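Local coordinates for protein alpha-/beta-galactoside alpha-2,3-sialyltransferase (Photobacterium phosphoreum, PDB 2ZWI) that probably transfers sialic acid from its CMP-activated form to alpha- and beta-linked galactosides through an alpha-2,3 linkage, and binds CMP and zinc, at residues E130-I135 against L187-S192; D140-S145 against I156-G161; E235-I240 against N269-L274; L256-A259 against P265-T268. All coordinates share one frame; numbering follows the deposited sequence. Where two conformers were deposited one is given.

In the fold
The chain has the two-lobed architecture of the GT-B clan, with CMP bound between two parallel-sheet lobes. Contacts 1 and 2 lie in the lobe of the seven-stranded sheet and share helix 128-147. Contact 2, nested inside the loop closed by contact 1, is buried and turns on an amide-amide hydrogen bond. Contact 1 is a surface contact of aliphatic side-chain packing beside a long ion pair. On the opposite side of the chain's centre from contact 2, contacts 3 and 4 belong to one crossover of the six-stranded sheet. Both are partly buried and mostly apolar, contact 3 at an aromatic face and contact 4 along a helix end, and they touch through Ala259 and Ile271.

Contact 1: residues E130-I135 against L187-S192; sequences EQEYKI and LKRVIS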
loop_
_atom_site.group_PDB
_atom_site.type_symbol
_atom_site.label_atom_id
_atom_site.label_comp_id
_atom_site.label_asym_id
_atom_site.label_seq_id
_atom_site.Cartn_x
_atom_site.Cartn_y
_atom_site.Cartn_z
ATOM N N GLU A 130 -10.074 -16.659 -21.262
ATOM C CA GLU A 130 -10.464 -16.925 -19.875
ATOM C C GLU A 130 -10.469 -15.644 -19.044
ATOM O O GLU A 130 -11.359 -15.448 -18.206
ATOM C CB GLU A 130 -9.575 -18.000 -19.229
ATOM C CG GLU A 130 -10.073 -18.439 -17.847
ATOM C CD GLU A 130 -9.329 -19.641 -17.266
ATOM O OE1 GLU A 130 -9.803 -20.188 -16.236
ATOM O OE2 GLU A 130 -8.281 -20.041 -17.827
ATOM N N GLN A 131 -9.482 -14.780 -19.282
ATOM C CA GLN A 131 -9.471 -13.424 -18.719
ATOM C C GLN A 131 -10.755 -12.662 -19.055
ATOM O O GLN A 131 -11.425 -12.126 -18.158
ATOM C CB GLN A 131 -8.275 -12.636 -19.247
ATOM C CG GLN A 131 -6.929 -13.111 -18.729
ATOM C CD GLN A 131 -5.806 -12.184 -19.143
ATOM O OE1 GLN A 131 -5.991 -10.976 -19.226
ATOM N NE2 GLN A 131 -4.629 -12.746 -19.387
ATOM N N GLU A 132 -11.089 -12.608 -20.348
ATOM C CA GLU A 132 -12.301 -11.921 -20.796
ATOM C C GLU A 132 -13.554 -12.512 -20.165
ATOM O O GLU A 132 -14.486 -11.781 -19.826
ATOM C CB GLU A 132 -12.440 -11.997 -22.305
ATOM C CG GLU A 132 -11.427 -11.171 -23.062
ATOM C CD GLU A 132 -11.585 -11.340 -24.544
ATOM O OE1 GLU A 132 -12.666 -11.816 -24.981
ATOM O OE2 GLU A 132 -10.642 -11.012 -25.281
ATOM N N TYR A 133 -13.577 -13.838 -20.023
ATOM C CA TYR A 133 -14.725 -14.510 -19.414
ATOM C C TYR A 133 -14.898 -14.124 -17.945
ATOM O O TYR A 133 -15.995 -13.742 -17.531
ATOM C CB TYR A 133 -14.640 -16.032 -19.571
ATOM C CG TYR A 133 -15.815 -16.752 -18.937
ATOM C CD1 TYR A 133 -17.108 -16.577 -19.434
ATOM C CD2 TYR A 133 -15.641 -17.584 -17.824
ATOM C CE1 TYR A 133 -18.203 -17.220 -18.861
ATOM C CE2 TYR A 133 -16.743 -18.243 -17.237
ATOM C CZ TYR A 133 -18.015 -18.047 -17.770
ATOM O OH TYR A 133 -19.111 -18.668 -17.220
ATOM N N LYS A 134 -13.818 -14.208 -17.170
ATOM C CA LYS A 134 -13.850 -13.815 -15.759
ATOM C C LYS A 134 -14.303 -12.354 -15.596
ATOM O O LYS A 134 -15.107 -12.039 -14.710
ATOM C CB LYS A 134 -12.482 -14.037 -15.110
ATOM C CG LYS A 134 -12.112 -15.509 -14.927
ATOM C CD LYS A 134 -10.834 -15.638 -14.094
ATOM C CE LYS A 134 -10.597 -17.075 -13.598
ATOM N NZ LYS A 134 -11.714 -17.574 -12.747
ATOM N N ILE A 135 -13.795 -11.489 -16.474
ATOM C CA ILE A 135 -14.206 -10.091 -16.543
ATOM C C ILE A 135 -15.703 -9.926 -16.876
ATOM O O ILE A 135 -16.391 -9.129 -16.236
ATOM C CB ILE A 135 -13.310 -9.290 -17.511
ATOM C CG1 ILE A 135 -11.961 -8.983 -16.838
ATOM C CG2 ILE A 135 -13.990 -7.991 -17.953
ATOM C CD1 ILE A 135 -10.870 -8.627 -17.819
ATOM N N LEU A 187 -8.000 -6.581 -18.941
ATOM C CA LEU A 187 -8.282 -5.773 -17.745
ATOM C C LEU A 187 -8.054 -4.283 -17.988
ATOM O O LEU A 187 -8.819 -3.444 -17.489
ATOM C CB LEU A 187 -7.443 -6.248 -16.552
ATOM C CG LEU A 187 -7.677 -5.579 -15.189
ATOM C CD1 LEU A 187 -9.142 -5.653 -14.745
ATOM C CD2 LEU A 187 -6.770 -6.220 -14.149
ATOM N N LYS A 188 -7.006 -3.970 -18.750
ATOM C CA LYS A 188 -6.682 -2.586 -19.109
ATOM C C LYS A 188 -7.891 -1.892 -19.746
ATOM O O LYS A 188 -8.217 -0.747 -19.396
ATOM C CB LYS A 188 -5.451 -2.542 -20.037
ATOM C CG LYS A 188 -5.039 -1.158 -20.566
ATOM C CD LYS A 188 -4.677 -0.178 -19.449
ATOM C CE LYS A 188 -4.002 1.067 -20.019
ATOM N NZ LYS A 188 -3.660 2.067 -18.967
ATOM N N ARG A 189 -8.568 -2.594 -20.656
ATOM C CA ARG A 189 -9.750 -2.051 -21.324
ATOM C C ARG A 189 -10.838 -1.641 -20.352
ATOM O O ARG A 189 -11.553 -0.688 -20.607
ATOM C CB ARG A 189 -10.330 -3.050 -22.319
ATOM C CG ARG A 189 -9.847 -2.854 -23.747
ATOM C CD ARG A 189 -10.745 -3.608 -24.730
ATOM N NE ARG A 189 -11.002 -4.957 -24.250
ATOM C CZ ARG A 189 -10.280 -6.022 -24.584
ATOM N NH1 ARG A 189 -9.262 -5.908 -25.435
ATOM N NH2 ARG A 189 -10.599 -7.205 -24.084
ATOM N N VAL A 190 -10.983 -2.385 -19.261
ATOM C CA VAL A 190 -11.966 -2.068 -18.236
ATOM C C VAL A 190 -11.614 -0.758 -17.501
ATOM O O VAL A 190 -12.481 0.110 -17.311
ATOM C CB VAL A 190 -12.139 -3.238 -17.243
ATOM C CG1 VAL A 190 -13.207 -2.921 -16.214
ATOM C CG2 VAL A 190 -12.472 -4.537 -18.005
ATOM N N ILE A 191 -10.344 -0.595 -17.136
ATOM C CA ILE A 191 -9.955 0.497 -16.235
ATOM C C ILE A 191 -9.006 1.590 -16.777
ATOM O O ILE A 191 -8.549 2.429 -16.007
ATOM C CB ILE A 191 -9.396 -0.070 -14.892
ATOM C CG1 ILE A 191 -8.262 -1.069 -15.154
ATOM C CG2 ILE A 191 -10.527 -0.700 -14.079
ATOM C CD1 ILE A 191 -7.668 -1.710 -13.875
ATOM N N SER A 192 -8.730 1.612 -18.081
ATOM C CA SER A 192 -7.680 2.509 -18.613
ATOM C C SER A 192 -7.904 3.994 -18.284
ATOM O O SER A 192 -6.935 4.729 -18.032
ATOM C CB SER A 192 -7.447 2.296 -20.126
ATOM O OG SER A 192 -8.585 2.638 -20.902
HETATM O O HOH W 1 -9.150 -9.100 -24.589
#
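Ile135 and Val190 reach toward each other tip to tip, with Ile135 CG2 lying 3.8 Å from Val190 CG2. The two branches of the isoleucine divide the work. With chi1 at -77°, CG2 sits anti to the backbone N and meets Val190, while CG1, anti to the carbonyl carbon, carries CD1 to the backbone of Leu187. That methyl, Ile135 CD1, is 3.7 Å from Leu187 N and 4.4 Å from Leu187 CB. It is therefore the main chain of Leu187, more than its isobutyl group, that receives the isoleucine. The side chain of Leu187 also packs on Leu120 of helix 114-125, and Ile135 itself touches Phe123 of that helix.

The contact joins helix 128-147 to helix 185-191 in the lobe that carries the seven-stranded sheet of this GT-B protein. Their local axes diverge by 37° and approach no closer than 11.0 Å, and at this separation the gap is bridged by side chains, chiefly Ile135.

At the more exposed margin, Glu132 and Arg189 bring opposite charges together without a close pairing. Glu132 OE2 is 4.0 Å from Arg189 NH2, a long salt bridge, and the carboxylate and guanidinium planes are turned 83° apart, far from a flat two-pronged arrangement. Arg189 bends at chi3, bringing NH2 toward Glu132. A water modelled between Glu132 OE2 and Arg189 NH2 lies so near both that its bridging bonds are doubtful.

Contact 2: residues D140-S145 against I156-G161; sequences DNIQSS and IENIYG
Helix 128-147 is followed by a loop that leads the chain back to the short helix 156-159, and Asn141 and Ile142 of the long helix meet Asn158 and Gly161 where the two elements pack in the lobe of the seven-stranded sheet. Asn141 holds CG anti to its carbonyl carbon (chi1 -73°), which swings ND2 across to Asn158. There Asn141 ND2 donates to Asn158 OD1 at 2.9 Å, and the bond is nearly straight, 169° at the hydrogen. The donor lies in the carbonyl plane of Asn158, on a lone pair, while the acceptor lies in the amide plane of Asn141. The side chains cross at about a right angle, and the two amide planes stand 82° apart, twisted about the line of the bond. Asn141 ND2 also has a weak link to a water that donates to Glu157 OE2 at 2.7 Å.

Beside this polar pair, Ile142 ends its longer branch against two backbone carbonyl oxygens. Its CD1 is 3.4 Å from Asn158 O and equally far from Gly161 O. Gly161 O also accepts from Gln164 NE2.

The second end of the Asn158 amide is used as well, since ND2 donates to Asp153 O in the connecting loop. With its oxygen accepting and its nitrogen donating, this buried amide is fixed in rotation, and the junction gains directionality without burying a formal charge.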
loop_
_atom_site.group_PDB
_atom_site.type_symbol
_atom_site.label_atom_id
_atom_site.label_comp_id
_atom_site.label_asym_id
_atom_site.label_seq_id
_atom_site.Cartn_x
_atom_site.Cartn_y
_atom_site.Cartn_z
ATOM N N ASP A 140 -21.840 -8.514 -12.606
ATOM C CA ASP A 140 -22.879 -9.267 -11.879
ATOM C C ASP A 140 -22.423 -9.782 -10.518
ATOM O O ASP A 140 -23.216 -9.792 -9.579
ATOM C CB ASP A 140 -23.413 -10.445 -12.718
ATOM C CG ASP A 140 -24.499 -10.035 -13.709
ATOM O OD1 ASP A 140 -25.122 -8.955 -13.547
ATOM O OD2 ASP A 140 -24.749 -10.815 -14.659
ATOM N N ASN A 141 -21.165 -10.227 -10.425
ATOM C CA ASN A 141 -20.551 -10.633 -9.150
ATOM C C ASN A 141 -20.649 -9.513 -8.119
ATOM O O ASN A 141 -21.084 -9.721 -6.982
ATOM C CB ASN A 141 -19.046 -10.934 -9.310
ATOM C CG ASN A 141 -18.745 -12.236 -10.036
ATOM O OD1 ASN A 141 -19.611 -13.104 -10.224
ATOM N ND2 ASN A 141 -17.470 -12.383 -10.439
ATOM N N ILE A 142 -20.208 -8.324 -8.529
ATOM C CA ILE A 142 -20.161 -7.153 -7.648
ATOM C C ILE A 142 -21.571 -6.689 -7.278
ATOM O O ILE A 142 -21.856 -6.414 -6.117
ATOM C CB ILE A 142 -19.370 -5.986 -8.306
ATOM C CG1 ILE A 142 -17.909 -6.389 -8.556
ATOM C CG2 ILE A 142 -19.466 -4.693 -7.462
ATOM C CD1 ILE A 142 -17.255 -5.579 -9.636
ATOM N N GLN A 143 -22.449 -6.606 -8.273
ATOM C CA GLN A 143 -23.825 -6.213 -8.029
ATOM C C GLN A 143 -24.527 -7.183 -7.071
ATOM O O GLN A 143 -25.210 -6.738 -6.154
ATOM C CB GLN A 143 -24.597 -6.040 -9.340
ATOM C CG GLN A 143 -25.967 -5.371 -9.179
ATOM C CD GLN A 143 -25.886 -3.944 -8.647
ATOM O OE1 GLN A 143 -25.279 -3.064 -9.266
ATOM N NE2 GLN A 143 -26.518 -3.704 -7.504
ATOM N N SER A 144 -24.333 -8.489 -7.269
ATOM C CA SER A 144 -24.902 -9.515 -6.377
ATOM C C SER A 144 -24.439 -9.383 -4.927
ATOM O O SER A 144 -25.232 -9.573 -4.004
ATOM C CB SER A 144 -24.586 -10.928 -6.868
ATOM O OG SER A 144 -25.065 -11.140 -8.176
ATOM N N SER A 145 -23.156 -9.079 -4.741
ATOM C CA SER A 145 -22.594 -8.757 -3.425
ATOM C C SER A 145 -23.235 -7.531 -2.791
ATOM O O SER A 145 -23.499 -7.519 -1.588
ATOM C CB SER A 145 -21.085 -8.531 -3.527
ATOM O OG SER A 145 -20.426 -9.753 -3.792
ATOM N N ILE A 156 -9.138 -10.693 -8.895
ATOM C CA ILE A 156 -8.688 -9.540 -9.686
ATOM C C ILE A 156 -9.810 -8.864 -10.469
ATOM O O ILE A 156 -9.975 -7.635 -10.402
ATOM C CB ILE A 156 -7.519 -9.924 -10.638
ATOM C CG1 ILE A 156 -6.189 -9.814 -9.902
ATOM C CG2 ILE A 156 -7.510 -9.043 -11.915
ATOM C CD1 ILE A 156 -6.007 -8.523 -9.058
ATOM N N GLU A 157 -10.590 -9.667 -11.190
ATOM C CA GLU A 157 -11.673 -9.140 -12.020
ATOM C C GLU A 157 -12.742 -8.380 -11.210
ATOM O O GLU A 157 -13.361 -7.437 -11.719
ATOM C CB GLU A 157 -12.284 -10.251 -12.892
ATOM C CG GLU A 157 -13.007 -11.393 -12.136
ATOM C CD GLU A 157 -12.105 -12.556 -11.742
ATOM O OE1 GLU A 157 -10.858 -12.408 -11.684
ATOM O OE2 GLU A 157 -12.654 -13.638 -11.473
ATOM N N ASN A 158 -12.942 -8.785 -9.956
ATOM C CA ASN A 158 -13.928 -8.158 -9.068
ATOM C C ASN A 158 -13.425 -6.887 -8.420
ATOM O O ASN A 158 -14.067 -5.839 -8.525
ATOM C CB ASN A 158 -14.389 -9.146 -7.981
ATOM C CG ASN A 158 -15.323 -10.217 -8.526
ATOM O OD1 ASN A 158 -15.747 -10.154 -9.674
ATOM N ND2 ASN A 158 -15.653 -11.198 -7.694
ATOM N N ILE A 159 -12.275 -6.980 -7.756
ATOM C CA ILE A 159 -11.707 -5.821 -7.053
ATOM C C ILE A 159 -11.339 -4.686 -8.013
ATOM O O ILE A 159 -11.499 -3.526 -7.663
ATOM C CB ILE A 159 -10.550 -6.207 -6.091
ATOM C CG1 ILE A 159 -9.296 -6.664 -6.855
ATOM C CG2 ILE A 159 -11.020 -7.288 -5.117
ATOM C CD1 ILE A 159 -8.118 -7.030 -5.956
ATOM N N TYR A 160 -10.899 -5.022 -9.230
ATOM C CA TYR A 160 -10.661 -3.994 -10.250
ATOM C C TYR A 160 -11.856 -3.745 -11.191
ATOM O O TYR A 160 -11.701 -3.128 -12.259
ATOM C CB TYR A 160 -9.368 -4.276 -11.040
ATOM C CG TYR A 160 -8.092 -4.033 -10.253
ATOM C CD1 TYR A 160 -7.701 -2.737 -9.906
ATOM C CD2 TYR A 160 -7.270 -5.092 -9.867
ATOM C CE1 TYR A 160 -6.525 -2.499 -9.177
ATOM C CE2 TYR A 160 -6.084 -4.868 -9.156
ATOM C CZ TYR A 160 -5.720 -3.563 -8.812
ATOM O OH TYR A 160 -4.559 -3.329 -8.102
ATOM N N GLY A 161 -13.050 -4.192 -10.792
ATOM C CA GLY A 161 -14.198 -4.167 -11.695
ATOM C C GLY A 161 -15.323 -3.207 -11.343
ATOM O O GLY A 161 -16.388 -3.255 -11.969
HETATM O O HOH W 2 -15.158 -13.847 -12.470
#

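Contact 3: residues E235-I240 against N269-L274; sequences ENFIFI and NSIQGL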
loop_
_atom_site.group_PDB
_atom_site.type_symbol
_atom_site.label_atom_id
_atom_site.label_comp_id
_atom_site.label_asym_id
_atom_site.label_seq_id
_atom_site.Cartn_x
_atom_site.Cartn_y
_atom_site.Cartn_z
ATOM N N GLU A 235 27.518 6.708 2.356
ATOM C CA GLU A 235 26.178 6.503 1.802
ATOM C C GLU A 235 25.368 5.542 2.677
ATOM O O GLU A 235 25.932 4.696 3.365
ATOM C CB GLU A 235 26.240 6.049 0.341
ATOM C CG GLU A 235 26.819 7.140 -0.577
ATOM C CD GLU A 235 26.424 6.974 -2.027
ATOM O OE1 GLU A 235 26.527 5.837 -2.546
ATOM O OE2 GLU A 235 26.014 7.989 -2.646
ATOM N N ASN A 236 24.051 5.706 2.641
ATOM C CA ASN A 236 23.142 5.053 3.572
ATOM C C ASN A 236 22.431 3.863 2.931
ATOM O O ASN A 236 21.892 3.979 1.834
ATOM C CB ASN A 236 22.113 6.078 4.063
ATOM C CG ASN A 236 22.759 7.263 4.769
ATOM O OD1 ASN A 236 23.542 7.085 5.701
ATOM N ND2 ASN A 236 22.416 8.475 4.347
ATOM N N PHE A 237 22.428 2.728 3.626
ATOM C CA PHE A 237 21.746 1.515 3.169
ATOM C C PHE A 237 20.703 1.081 4.204
ATOM O O PHE A 237 21.015 0.964 5.397
ATOM C CB PHE A 237 22.757 0.379 2.960
ATOM C CG PHE A 237 22.128 -0.948 2.592
ATOM C CD1 PHE A 237 21.787 -1.226 1.279
ATOM C CD2 PHE A 237 21.893 -1.922 3.564
ATOM C CE1 PHE A 237 21.220 -2.446 0.922
ATOM C CE2 PHE A 237 21.310 -3.145 3.224
ATOM C CZ PHE A 237 20.969 -3.407 1.892
ATOM N N ILE A 238 19.479 0.830 3.754
ATOM C CA ILE A 238 18.460 0.225 4.625
ATOM C C ILE A 238 18.183 -1.224 4.224
ATOM O O ILE A 238 17.841 -1.505 3.064
ATOM C CB ILE A 238 17.130 1.019 4.622
ATOM C CG1 ILE A 238 17.362 2.465 5.082
ATOM C CG2 ILE A 238 16.070 0.311 5.502
ATOM C CD1 ILE A 238 16.088 3.326 5.088
ATOM N N PHE A 239 18.359 -2.134 5.188
ATOM C CA PHE A 239 17.956 -3.521 5.035
ATOM C C PHE A 239 16.491 -3.643 5.381
ATOM O O PHE A 239 16.103 -3.299 6.502
ATOM C CB PHE A 239 18.747 -4.443 5.972
ATOM C CG PHE A 239 18.442 -5.906 5.767
ATOM C CD1 PHE A 239 19.144 -6.642 4.817
ATOM C CD2 PHE A 239 17.459 -6.548 6.527
ATOM C CE1 PHE A 239 18.865 -8.003 4.614
ATOM C CE2 PHE A 239 17.160 -7.906 6.325
ATOM C CZ PHE A 239 17.860 -8.628 5.364
ATOM N N ILE A 240 15.694 -4.131 4.423
ATOM C CA ILE A 240 14.256 -4.345 4.610
ATOM C C ILE A 240 14.005 -5.727 5.208
ATOM O O ILE A 240 14.117 -6.738 4.528
ATOM C CB ILE A 240 13.457 -4.177 3.269
ATOM C CG1 ILE A 240 13.668 -2.779 2.665
ATOM C CG2 ILE A 240 11.946 -4.488 3.452
ATOM C CD1 ILE A 240 13.492 -1.643 3.665
ATOM N N ASN A 269 26.317 -7.157 -5.431
ATOM C CA ASN A 269 26.198 -5.758 -4.994
ATOM C C ASN A 269 26.432 -5.619 -3.504
ATOM O O ASN A 269 25.488 -5.707 -2.708
ATOM C CB ASN A 269 24.803 -5.206 -5.290
ATOM C CG ASN A 269 24.526 -5.058 -6.748
ATOM O OD1 ASN A 269 23.383 -5.241 -7.190
ATOM N ND2 ASN A 269 25.552 -4.715 -7.522
ATOM N N SER A 270 27.685 -5.370 -3.134
ATOM C CA SER A 270 28.114 -5.332 -1.738
ATOM C C SER A 270 27.593 -4.137 -0.952
ATOM O O SER A 270 27.378 -3.064 -1.512
ATOM C CB SER A 270 29.642 -5.319 -1.665
ATOM O OG SER A 270 30.056 -5.351 -0.314
ATOM N N ILE A 271 27.409 -4.325 0.352
ATOM C CA ILE A 271 27.116 -3.208 1.249
ATOM C C ILE A 271 28.329 -2.771 2.084
ATOM O O ILE A 271 28.197 -1.922 2.979
ATOM C CB ILE A 271 25.881 -3.473 2.155
ATOM C CG1 ILE A 271 26.138 -4.634 3.141
ATOM C CG2 ILE A 271 24.640 -3.694 1.287
ATOM C CD1 ILE A 271 24.962 -4.936 4.098
ATOM N N GLN A 272 29.505 -3.331 1.775
ATOM C CA GLN A 272 30.741 -2.943 2.465
ATOM C C GLN A 272 30.912 -1.426 2.470
ATOM O O GLN A 272 30.700 -0.762 1.442
ATOM C CB GLN A 272 31.968 -3.600 1.818
ATOM C CG GLN A 272 33.285 -3.307 2.569
ATOM C CD GLN A 272 34.438 -4.174 2.109
ATOM O OE1 GLN A 272 34.894 -4.057 0.969
ATOM N NE2 GLN A 272 34.926 -5.054 3.000
ATOM N N GLY A 273 31.270 -0.881 3.631
ATOM C CA GLY A 273 31.573 0.549 3.749
ATOM C C GLY A 273 30.376 1.500 3.759
ATOM O O GLY A 273 30.559 2.718 3.794
ATOM N N LEU A 274 29.157 0.964 3.704
ATOM C CA LEU A 274 27.963 1.791 3.811
ATOM C C LEU A 274 27.515 1.939 5.268
ATOM O O LEU A 274 27.822 1.090 6.100
ATOM C CB LEU A 274 26.822 1.228 2.951
ATOM C CG LEU A 274 27.073 1.065 1.441
ATOM C CD1 LEU A 274 25.804 0.654 0.726
ATOM C CD2 LEU A 274 27.638 2.344 0.810
#
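Ser270 OG, gripped by several groups, lies in the loop whose Ile271 and Leu274 pack on Phe237 and Glu235. It accepts from Gln272 N at 3.0 Å, forming an ST turn, and lies within bonding distance of Lys261 O and Ala259 O, which compete for its single proton. A type II beta turn follows from Ile271 to Leu274, closed by Leu274 N bonding to Ile271 O at 3.1 Å, with Gly273 at positive phi.

Ile271 places CG2 squarely over one face of the Phe237 ring, 3.6 Å from the centroid and only 7° off the normal, a CH-pi contact. Its CG1 occupies the crowded position between backbone N and carbonyl carbon (chi1 65°), which turns CG2 to the ring. Leu274 CD1 packs on Phe237 CB at 3.8 Å, oblique to the ring. Its other methyl, CD2, lies 4.0 Å from Glu235 CB, and the leucine thus spans Glu235 and Phe237.

Strand 236-240 here pairs in parallel with strand 275-279 through backbone bonds from Phe237 to Asp275 and Phe277. The loop precedes that second strand in a beta-alpha-beta crossover through helix 249-259, and leads into Asp275, a zinc ligand. Lys336 of strand 334-340 touches both Ile271 and Leu274.

Contact 4: residues L256-A259 against P265-T268; sequences LTEA and PIIT
Ile267 holds CG1 anti to its carbonyl carbon (chi1 -53°) and then runs straight on through chi2, which carries CD1 onto the last turn of the helix at Glu258 and Ala259. Glu258 answers with CG anti to the backbone N and a bend at chi2 of 65°, turning its carboxylate toward Ile266 and Pro265. The helix is 249-259, the connection of a beta-alpha-beta crossover in the lobe of the six-stranded parallel sheet, and residues 265-268 belong to the loop that returns the chain toward strand 275-279.

Ile267 CD1 lies 3.5 Å from Ala259 N and 3.8 Å from Ala259 CB, while Glu258 CB flanks the same methyl at 3.8 Å. The isoleucine thus fills the angle between the helix backbone and the aliphatic base of the glutamate. Its surroundings also include Phe337 and Phe339 of strand 334-340, so this end of the contact is buried.

The carboxylate finds its polar partners in the tight connection between the segments. Glu258 OE1 is hydrogen-bonded to Ser264 OG, and OE2 forms a salt bridge with Lys261 NZ. The same serine oxygen accepts from Ile266 N and Ile267 N, and so links the glutamate to the backbone of both isoleucines. Toward the exposed side, Glu258 crosses Ile266 and Pro265 at about right angles, its OE1 coming 3.8 Å from Ile266 CD1 and 4.1 Å from Pro265 CD.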
loop_
_atom_site.group_PDB
_atom_site.type_symbol
_atom_site.label_atom_id
_atom_site.label_comp_id
_atom_site.label_asym_id
_atom_site.label_seq_id
_atom_site.Cartn_x
_atom_site.Cartn_y
_atom_site.Cartn_z
ATOM N N LEU A 256 22.893 -10.677 5.677
ATOM C CA LEU A 256 23.677 -9.486 5.985
ATOM C C LEU A 256 25.188 -9.745 6.050
ATOM O O LEU A 256 25.980 -8.862 5.670
ATOM C CB LEU A 256 23.183 -8.826 7.259
ATOM C CG LEU A 256 21.968 -7.945 7.016
ATOM C CD1 LEU A 256 21.177 -7.787 8.320
ATOM C CD2 LEU A 256 22.371 -6.604 6.407
ATOM N N THR A 257 25.600 -10.933 6.503
ATOM C CA THR A 257 27.041 -11.212 6.499
ATOM C C THR A 257 27.572 -11.475 5.093
ATOM O O THR A 257 28.669 -11.048 4.780
ATOM C CB THR A 257 27.577 -12.255 7.549
ATOM O OG1 THR A 257 28.131 -13.418 6.904
ATOM C CG2 THR A 257 26.590 -12.610 8.599
ATOM N N GLU A 258 26.776 -12.125 4.240
ATOM C CA GLU A 258 27.130 -12.285 2.835
ATOM C C GLU A 258 27.202 -10.932 2.100
ATOM O O GLU A 258 28.138 -10.675 1.329
ATOM C CB GLU A 258 26.143 -13.231 2.142
ATOM C CG GLU A 258 26.619 -13.760 0.777
ATOM C CD GLU A 258 27.858 -14.646 0.872
ATOM O OE1 GLU A 258 28.544 -14.829 -0.154
ATOM O OE2 GLU A 258 28.153 -15.154 1.969
ATOM N N ALA A 259 26.217 -10.074 2.341
ATOM C CA ALA A 259 26.169 -8.737 1.729
ATOM C C ALA A 259 27.373 -7.872 2.085
ATOM O O ALA A 259 27.817 -7.053 1.280
ATOM C CB ALA A 259 24.867 -8.020 2.108
ATOM N N PRO A 265 29.972 -14.210 -4.547
ATOM C CA PRO A 265 29.404 -14.677 -5.814
ATOM C C PRO A 265 27.875 -14.656 -5.830
ATOM O O PRO A 265 27.265 -14.837 -6.894
ATOM C CB PRO A 265 29.894 -16.128 -5.899
ATOM C CG PRO A 265 30.083 -16.540 -4.502
ATOM C CD PRO A 265 30.515 -15.323 -3.746
ATOM N N ILE A 266 27.273 -14.472 -4.654
ATOM C CA ILE A 266 25.822 -14.504 -4.487
ATOM C C ILE A 266 25.323 -13.075 -4.440
ATOM O O ILE A 266 24.601 -12.638 -5.324
ATOM C CB ILE A 266 25.415 -15.240 -3.179
ATOM C CG1 ILE A 266 25.834 -16.716 -3.246
ATOM C CG2 ILE A 266 23.913 -15.119 -2.933
ATOM C CD1 ILE A 266 26.196 -17.327 -1.881
ATOM N N ILE A 267 25.723 -12.345 -3.408
ATOM C CA ILE A 267 25.382 -10.938 -3.321
ATOM C C ILE A 267 26.507 -10.123 -3.974
ATOM O O ILE A 267 27.439 -9.683 -3.299
ATOM C CB ILE A 267 25.094 -10.505 -1.861
ATOM C CG1 ILE A 267 24.029 -11.422 -1.238
ATOM C CG2 ILE A 267 24.661 -9.029 -1.810
ATOM C CD1 ILE A 267 23.696 -11.115 0.221
ATOM N N THR A 268 26.417 -9.946 -5.292
ATOM C CA THR A 268 27.452 -9.231 -6.054
ATOM C C THR A 268 27.479 -7.725 -5.760
ATOM O O THR A 268 28.537 -7.104 -5.815
ATOM C CB THR A 268 27.361 -9.506 -7.584
ATOM O OG1 THR A 268 26.084 -9.094 -8.079
ATOM C CG2 THR A 268 27.555 -11.005 -7.883
#